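Local coordinates for tryptophanyl-tRNA synthetase (Thermus thermophilus, PDB 2EL7), which probably charges the tRNA for tryptophan with its amino acid at the expense of ATP, working as a homodimeric class I synthetase, at residues A[277-280]-A[281-284]; A[104-107]-A[108-111]. All coordinates share one frame; numbering follows the deposited sequence.

Interaction 1. Residues A[277-280]-A[281-284]; sequences HLME and ALRP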
loop_
_atom_site.group_PDB
_atom_site.type_symbol
_atom_site.label_atom_id
_atom_site.label_comp_id
_atom_site.label_asym_id
_atom_site.label_seq_id
_atom_site.Cartn_x
_atom_site.Cartn_y
_atom_site.Cartn_z
ATOM N N HIS A 277 -21.276 -7.338 -42.699
ATOM C CA HIS A 277 -20.888 -8.464 -41.857
ATOM C C HIS A 277 -20.327 -7.976 -40.531
ATOM O O HIS A 277 -20.536 -8.599 -39.494
ATOM C CB HIS A 277 -19.878 -9.349 -42.597
ATOM C CG HIS A 277 -20.518 -10.312 -43.549
ATOM N ND1 HIS A 277 -20.780 -11.627 -43.218
ATOM C CD2 HIS A 277 -21.015 -10.136 -44.797
ATOM C CE1 HIS A 277 -21.411 -12.215 -44.220
ATOM N NE2 HIS A 277 -21.567 -11.332 -45.189
ATOM N N LEU A 278 -19.639 -6.841 -40.563
ATOM C CA LEU A 278 -19.081 -6.299 -39.346
ATOM C C LEU A 278 -20.204 -5.848 -38.419
ATOM O O LEU A 278 -20.219 -6.241 -37.262
ATOM C CB LEU A 278 -18.137 -5.142 -39.661
ATOM C CG LEU A 278 -17.611 -4.438 -38.418
ATOM C CD1 LEU A 278 -16.936 -5.461 -37.514
ATOM C CD2 LEU A 278 -16.658 -3.324 -38.818
ATOM N N MET A 279 -21.141 -5.052 -38.936
ATOM C CA MET A 279 -22.283 -4.543 -38.161
ATOM C C MET A 279 -23.178 -5.651 -37.639
ATOM O O MET A 279 -23.833 -5.506 -36.600
ATOM C CB MET A 279 -23.158 -3.600 -38.995
ATOM C CG MET A 279 -22.513 -2.266 -39.364
ATOM S SD MET A 279 -21.583 -1.549 -37.980
ATOM C CE MET A 279 -22.855 -1.356 -36.763
ATOM N N GLU A 280 -23.224 -6.758 -38.361
ATOM C CA GLU A 280 -24.047 -7.861 -37.926
ATOM C C GLU A 280 -23.376 -8.576 -36.751
ATOM O O GLU A 280 -24.053 -9.164 -35.900
ATOM C CB GLU A 280 -24.280 -8.838 -39.092
ATOM C CG GLU A 280 -25.240 -9.992 -38.778
ATOM C CD GLU A 280 -26.501 -9.517 -38.069
ATOM O OE1 GLU A 280 -27.077 -8.480 -38.491
ATOM O OE2 GLU A 280 -26.916 -10.181 -37.093
ATOM N N ALA A 281 -22.048 -8.519 -36.697
ATOM C CA ALA A 281 -21.304 -9.176 -35.624
ATOM C C ALA A 281 -21.446 -8.407 -34.315
ATOM O O ALA A 281 -21.589 -9.003 -33.250
ATOM C CB ALA A 281 -19.822 -9.301 -36.007
ATOM N N LEU A 282 -21.411 -7.081 -34.406
ATOM C CA LEU A 282 -21.528 -6.220 -33.240
ATOM C C LEU A 282 -22.976 -6.043 -32.777
ATOM O O LEU A 282 -23.232 -5.743 -31.611
ATOM C CB LEU A 282 -20.961 -4.853 -33.562
ATOM C CG LEU A 282 -19.632 -4.817 -34.296
ATOM C CD1 LEU A 282 -19.338 -3.371 -34.705
ATOM C CD2 LEU A 282 -18.532 -5.392 -33.406
ATOM N N ARG A 283 -23.915 -6.210 -33.700
ATOM C CA ARG A 283 -25.334 -6.058 -33.411
ATOM C C ARG A 283 -25.707 -6.471 -31.985
ATOM O O ARG A 283 -26.173 -5.641 -31.211
ATOM C CB ARG A 283 -26.153 -6.849 -34.439
ATOM C CG ARG A 283 -27.655 -6.611 -34.421
ATOM C CD ARG A 283 -28.337 -7.472 -35.478
ATOM N NE ARG A 283 -29.630 -7.953 -35.019
ATOM C CZ ARG A 283 -29.800 -8.839 -34.034
ATOM N NH1 ARG A 283 -28.747 -9.358 -33.397
ATOM N NH2 ARG A 283 -31.032 -9.194 -33.665
ATOM N N PRO A 284 -25.498 -7.746 -31.614
ATOM C CA PRO A 284 -25.833 -8.217 -30.258
ATOM C C PRO A 284 -25.089 -7.462 -29.136
ATOM O O PRO A 284 -25.618 -7.265 -28.040
ATOM C CB PRO A 284 -25.441 -9.699 -30.282
ATOM C CG PRO A 284 -25.453 -10.046 -31.742
ATOM C CD PRO A 284 -24.897 -8.827 -32.409
#
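Arg-283 lies alongside Glu-280, one turn back on the same helix, and both side chains point the same way. Its CB rests 3.4 Å from Met-279 O, the carbonyl that also takes the Arg-283 N-H. With CG anti to the backbone N (chi1 -170°), the chain runs out beside the acid, and CD comes 3.4 Å from Glu-280 OE1 and nearly as close to OE2. Contact here is therefore carboxylate against methylene. NE stays 4.1 Å from Glu-280 OE2, which lies well out of the guanidinium plane, so the opposite charges probably attract, but no N-H points at the oxygen and no salt bridge forms; Pro-284 CG sits at the edge of the guanidinium, in its plane. Arginine suits this exposed face, its aliphatic stem lying along the acid while the charged end reaches past it. Pro-284 has no N-H for Glu-280 O and sets CD 3.6 Å from it, kinking the helix. On the inner face Leu-278 O accepts both Ala-281 N and Leu-282 N, the latter in the carbonyl plane at 3.2 Å, while Leu-278 CG meets Leu-282 CD1 at 4.2 Å. Both leucines of helix 267-294 pack on Ile-213 of helix 210-218, and Leu-278 and the small Ala-281 also pack on Phe-247 of helix 239-247.

Interaction 2. Residues A[104-107]-A[108-111]; sequences GDLT and RMTQ
Arg-108 folds its guanidinium back over Gly-104, whose O sits 3.0 Å above the plane of the group, offset toward its rim, without a hydrogen bond to NH2. Asp-105 OD2 approaches the edge in plane, forming a long salt bridge of 3.6 Å to Arg-108 NH2, with the carboxylate turned 70° from the guanidinium. Glycine suits position 104 because a CB there would clash with Arg-108 NH1, which already lies 3.5 Å from Gly-104 CA. Gly-104 O itself is gripped from one face of its plane by Arg-108 N at 3.1 Å and Thr-107 OG1 at 3.0 Å. A chi1 of 60° swings that hydroxyl back toward the preceding turn. Replacing Thr-107 with a valine would remove the hydroxyl and would probably cost Gly-104 O one of these two donors, leaving the bond from Arg-108 N. Further out, the Met-109 N-H points almost straight at Leu-106 O (3.0 Å from N, 166°), though from above the carbonyl plane, and Met-109 takes the N-cap position of the next helix; its CG lies 3.3 Å from Asp-105 O. The link thus joins helix 103-107 to helix 110-115, with Leu-106 packed on helices 124-139 and 153-169 and on Ser-124 of the second subunit, and Met-109 against Gln-153 and His-154 of helix 153-169.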
loop_
_atom_site.group_PDB
_atom_site.type_symbol
_atom_site.label_atom_id
_atom_site.label_comp_id
_atom_site.label_asym_id
_atom_site.label_seq_id
_atom_site.Cartn_x
_atom_site.Cartn_y
_atom_site.Cartn_z
ATOM N N GLY A 104 15.885 -4.127 -6.507
ATOM C CA GLY A 104 16.463 -4.420 -7.811
ATOM C C GLY A 104 15.520 -5.115 -8.779
ATOM O O GLY A 104 15.478 -4.768 -9.954
ATOM N N ASP A 105 14.772 -6.104 -8.311
ATOM C CA ASP A 105 13.825 -6.785 -9.189
ATOM C C ASP A 105 12.760 -5.828 -9.736
ATOM O O ASP A 105 12.245 -6.036 -10.839
ATOM C CB ASP A 105 13.127 -7.933 -8.451
ATOM C CG ASP A 105 14.092 -9.037 -8.048
ATOM O OD1 ASP A 105 13.729 -9.823 -7.138
ATOM O OD2 ASP A 105 15.201 -9.117 -8.644
ATOM N N LEU A 106 12.414 -4.788 -8.973
ATOM C CA LEU A 106 11.415 -3.838 -9.453
ATOM C C LEU A 106 12.039 -2.840 -10.411
ATOM O O LEU A 106 11.499 -2.585 -11.486
ATOM C CB LEU A 106 10.752 -3.104 -8.290
ATOM C CG LEU A 106 9.877 -3.995 -7.417
ATOM C CD1 LEU A 106 9.459 -3.257 -6.180
ATOM C CD2 LEU A 106 8.687 -4.445 -8.213
ATOM N N THR A 107 13.183 -2.286 -10.042
ATOM C CA THR A 107 13.835 -1.321 -10.914
ATOM C C THR A 107 14.162 -1.921 -12.292
ATOM O O THR A 107 14.255 -1.195 -13.285
ATOM C CB THR A 107 15.101 -0.739 -10.233
ATOM O OG1 THR A 107 16.029 -1.786 -9.941
ATOM C CG2 THR A 107 14.730 -0.090 -8.910
ATOM N N ARG A 108 14.273 -3.247 -12.372
ATOM C CA ARG A 108 14.568 -3.897 -13.645
ATOM C C ARG A 108 13.361 -4.397 -14.421
ATOM O O ARG A 108 13.530 -5.013 -15.477
ATOM C CB ARG A 108 15.522 -5.074 -13.447
ATOM C CG ARG A 108 16.864 -4.665 -12.964
ATOM C CD ARG A 108 17.769 -5.846 -12.760
ATOM N NE ARG A 108 18.627 -5.525 -11.639
ATOM C CZ ARG A 108 18.493 -6.055 -10.437
ATOM N NH1 ARG A 108 19.306 -5.691 -9.454
ATOM N NH2 ARG A 108 17.570 -6.981 -10.230
ATOM N N MET A 109 12.153 -4.182 -13.906
ATOM C CA MET A 109 10.972 -4.627 -14.640
ATOM C C MET A 109 10.969 -3.790 -15.904
ATOM O O MET A 109 11.203 -2.577 -15.858
ATOM C CB MET A 109 9.686 -4.372 -13.858
ATOM C CG MET A 109 9.602 -5.144 -12.538
ATOM S SD MET A 109 9.214 -6.888 -12.695
ATOM C CE MET A 109 7.489 -6.794 -13.345
ATOM N N THR A 110 10.720 -4.448 -17.027
ATOM C CA THR A 110 10.706 -3.793 -18.306
ATOM C C THR A 110 9.836 -2.549 -18.380
ATOM O O THR A 110 10.261 -1.544 -18.936
ATOM C CB THR A 110 10.241 -4.748 -19.396
ATOM O OG1 THR A 110 11.031 -5.930 -19.348
ATOM C CG2 THR A 110 10.384 -4.106 -20.770
ATOM N N GLN A 111 8.628 -2.600 -17.828
ATOM C CA GLN A 111 7.746 -1.447 -17.934
ATOM C C GLN A 111 8.300 -0.242 -17.232
ATOM O O GLN A 111 8.396 0.831 -17.823
ATOM C CB GLN A 111 6.329 -1.770 -17.433
ATOM C CG GLN A 111 5.519 -2.563 -18.452
ATOM C CD GLN A 111 4.012 -2.265 -18.401
ATOM O OE1 GLN A 111 3.590 -1.102 -18.295
ATOM N NE2 GLN A 111 3.199 -3.308 -18.505
#

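How the interactions relate
The two contacts lie on opposite sides of the chain's centre, their own centres about 42 Å apart, and share no helix. Interaction 1 is a turn inside one long helix, kinked at a proline, whereas interaction 2 joins the end of one short helix to the start of the next. Both are partly buried, with apolar residues inward and charged ones outward. The outer charges differ: in 277-284 acid and base lie near each other without bonding, while in 104-111 they form a long salt bridge. The side chain of Leu-278 lies about 8 Å from that of Met-196 in the predicted KMSKS region; Leu-106 of interaction 2 touches the second subunit, so this contact reaches the dimer interface at that residue.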